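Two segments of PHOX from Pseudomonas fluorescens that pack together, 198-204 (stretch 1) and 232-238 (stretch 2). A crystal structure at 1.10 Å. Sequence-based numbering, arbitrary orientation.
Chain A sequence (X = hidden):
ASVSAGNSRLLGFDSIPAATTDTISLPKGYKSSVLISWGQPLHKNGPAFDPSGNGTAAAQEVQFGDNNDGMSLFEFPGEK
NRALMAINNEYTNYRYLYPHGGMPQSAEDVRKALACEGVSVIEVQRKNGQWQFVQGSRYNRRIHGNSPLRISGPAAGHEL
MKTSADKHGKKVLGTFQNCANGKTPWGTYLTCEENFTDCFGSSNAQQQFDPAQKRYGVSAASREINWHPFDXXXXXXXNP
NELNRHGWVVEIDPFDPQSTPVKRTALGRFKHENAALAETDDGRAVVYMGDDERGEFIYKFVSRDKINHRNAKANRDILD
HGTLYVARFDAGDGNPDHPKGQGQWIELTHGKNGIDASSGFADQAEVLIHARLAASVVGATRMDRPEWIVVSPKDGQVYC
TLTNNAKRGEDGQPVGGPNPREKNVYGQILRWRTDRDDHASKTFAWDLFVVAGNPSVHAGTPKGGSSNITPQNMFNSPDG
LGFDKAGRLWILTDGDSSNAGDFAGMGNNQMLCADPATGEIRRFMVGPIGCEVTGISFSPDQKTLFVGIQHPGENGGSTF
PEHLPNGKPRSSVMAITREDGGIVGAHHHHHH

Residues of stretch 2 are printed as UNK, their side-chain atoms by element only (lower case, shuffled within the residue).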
# COMPACT_ATOMS: atom_id res chain seq x y z
N ASP A 198 -4.07 10.90 10.12
CA ASP A 198 -4.38 12.16 9.44
C ASP A 198 -5.82 12.58 9.69
O ASP A 198 -6.16 13.76 9.59
CB ASP A 198 -4.18 12.01 7.93
CG ASP A 198 -2.73 11.87 7.52
OD1 ASP A 198 -1.84 11.82 8.40
OD2 ASP A 198 -2.48 11.80 6.30
N CYS A 199 -6.69 11.59 9.88
CA CYS A 199 -8.13 11.79 9.91
C CYS A 199 -8.64 12.27 11.26
O CYS A 199 -9.82 12.59 11.39
CB CYS A 199 -8.83 10.49 9.54
SG CYS A 199 -8.44 9.91 7.88
N PHE A 200 -7.78 12.25 12.27
CA PHE A 200 -8.17 12.61 13.63
C PHE A 200 -7.73 14.03 13.96
O PHE A 200 -6.74 14.53 13.43
CB PHE A 200 -7.57 11.62 14.62
CG PHE A 200 -8.16 10.24 14.53
CD1 PHE A 200 -7.74 9.36 13.53
CD2 PHE A 200 -9.18 9.85 15.37
CE1 PHE A 200 -8.35 8.13 13.39
CE2 PHE A 200 -9.80 8.62 15.23
CZ PHE A 200 -9.39 7.76 14.23
N GLY A 201 -8.51 14.69 14.80
CA GLY A 201 -8.13 16.00 15.32
C GLY A 201 -8.71 16.17 16.70
O GLY A 201 -9.07 15.18 17.34
N SER A 202 -8.81 17.40 17.17
CA SER A 202 -9.47 17.65 18.43
C SER A 202 -10.17 18.99 18.38
O SER A 202 -9.69 19.94 17.75
CB SER A 202 -8.46 17.65 19.57
OG SER A 202 -9.11 17.94 20.80
N SER A 203 -11.31 19.07 19.06
CA SER A 203 -11.99 20.34 19.26
C SER A 203 -11.21 21.27 20.20
O SER A 203 -11.51 22.45 20.27
CB SER A 203 -13.40 20.11 19.79
OG SER A 203 -13.43 19.18 20.85
N ASN A 204 -10.23 20.72 20.91
CA ASN A 204 -9.31 21.52 21.72
C ASN A 204 -7.98 21.72 20.99
O ASN A 204 -7.20 20.78 20.83
CB ASN A 204 -9.06 20.79 23.04
CG ASN A 204 -8.11 21.54 23.96
OD1 ASN A 204 -7.65 22.64 23.65
ND2 ASN A 204 -7.75 20.91 25.06
N UNK A 232 -17.90 13.38 15.72
CA UNK A 232 -17.11 13.36 16.95
C UNK A 232 -16.32 12.07 17.17
O UNK A 232 -15.46 12.04 18.04
c UNK A 232 -19.45 13.14 17.44
c UNK A 232 -19.34 13.51 15.99
c UNK A 232 -18.15 13.53 18.05
N UNK A 233 -16.56 11.05 16.35
CA UNK A 233 -15.76 9.84 16.42
C UNK A 233 -14.27 10.15 16.20
O UNK A 233 -13.41 9.44 16.70
c UNK A 233 -16.26 8.83 15.39
c UNK A 233 -15.57 7.47 15.46
n UNK A 233 -16.45 6.54 13.33
c UNK A 233 -15.78 5.80 12.46
n UNK A 233 -14.70 5.14 12.84
n UNK A 233 -16.18 5.74 11.20
c UNK A 233 -16.36 6.37 14.78
N UNK A 234 -14.01 11.21 15.45
CA UNK A 234 -12.66 11.61 15.08
C UNK A 234 -12.10 12.74 15.95
O UNK A 234 -10.99 13.22 15.70
c UNK A 234 -14.27 10.61 12.30
c UNK A 234 -12.33 8.78 11.68
c UNK A 234 -12.64 12.02 13.60
c UNK A 234 -13.64 8.54 11.30
c UNK A 234 -14.60 9.47 11.59
c UNK A 234 -12.00 9.93 12.38
c UNK A 234 -12.96 10.87 12.67
N UNK A 235 -12.87 13.14 16.97
CA UNK A 235 -12.47 14.18 17.91
C UNK A 235 -11.80 13.56 19.13
O UNK A 235 -12.47 12.93 19.96
c UNK A 235 -13.70 14.99 18.32
o UNK A 235 -12.21 16.28 19.68
o UNK A 235 -14.32 16.89 19.58
c UNK A 235 -13.38 16.13 19.27
N UNK A 236 -10.48 13.70 19.20
CA UNK A 236 -9.69 13.10 20.27
C UNK A 236 -10.01 13.64 21.66
O UNK A 236 -9.66 13.00 22.65
c UNK A 236 -8.20 13.29 19.99
c UNK A 236 -6.26 10.69 20.23
c UNK A 236 -7.72 12.55 18.76
s UNK A 236 -7.60 10.77 19.05
N UNK A 237 -10.67 14.79 21.75
CA UNK A 237 -11.11 15.31 23.04
C UNK A 237 -12.22 14.42 23.61
O UNK A 237 -12.50 14.47 24.81
c UNK A 237 -11.60 16.75 22.92
N UNK A 238 -12.96 13.77 22.72
CA UNK A 238 -14.13 12.98 23.11
C UNK A 238 -13.87 11.47 23.05
O UNK A 238 -14.38 10.72 23.88
c UNK A 238 -15.76 14.78 22.34
c UNK A 238 -15.32 13.34 22.21
n UNK A 238 -18.72 16.77 20.91
c UNK A 238 -16.89 15.14 21.39
c UNK A 238 -17.56 16.46 21.78

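Position 232 carries three side-chain carbons that close a ring onto its own backbone nitrogen, and they stay well clear of stretch 1. That ring is Pro 232. Its contribution is to shape, since it opens a short 3-10 segment and its O accepts a hydrogen bond from the backbone N of position 235, 3.0 Å away.

Position 233 has three carbons, a nitrogen, then a carbon bearing two more nitrogens: a guanidinium, hence Arg 233. The side chain runs off to partners elsewhere in the structure; toward stretch 1 it is the backbone that comes closest, Arg 233 O lying 4.0 Å from Phe 200 CE2.

Position 234 shows one carbon followed by a ring of six carbons. It sits against Cys 199 and Phe 200, and it is Phe 234. Its CD1 lies 3.8 Å from Phe 200 CE2, over one face of the Phe 200 ring; the two rings meet obliquely, planes at 52° and centroids 5.2 Å apart. Phe 234 CD1 also approaches Cys 199 O at 3.6 Å.

Position 235 has two carbons, the second carrying two oxygens. Two oxygens on the end carbon make a carboxylate, and both accept from Ser 203: Asp 235. Its OD1 takes the Ser 203 N at 3.0 Å and its OD2 the Ser 203 OG at 2.8 Å. OD1 also accepts from the backbone N of position 237, 3.0 Å away, so one carboxylate ties down both stretches.

Position 236 is an unbranched run of two carbons, a sulfur and a carbon; its sulfur lies 4.1 Å from Phe 200 CD2. This is Met 236. All three chi angles are m, and the side chain's end leads away from stretch 1.

Position 237 has a single carbon, pointing toward stretch 1; its CB rests 3.5 Å from Ser 202 OG. This is Ala 237.

Position 238 has four carbons in a row ending in nitrogen, the extended Lys 238, which makes no contact with stretch 1.

The contact works by a backbone clamp at Gly 201. Its N donates to Phe 234 O at 3.0 Å and its O accepts from Met 236 N at 2.8 Å, both nearly straight, making a single beta bridge with Asp 235. On one flank of this clamp the two phenylalanines fill buried space; on the other, the Asp 235 carboxylate grips Ser 203. The rule is economical: backbone fixes the register, aromatics supply bulk, and one acid secures the turn.

Stretch 2 232-238: PRFDMAK
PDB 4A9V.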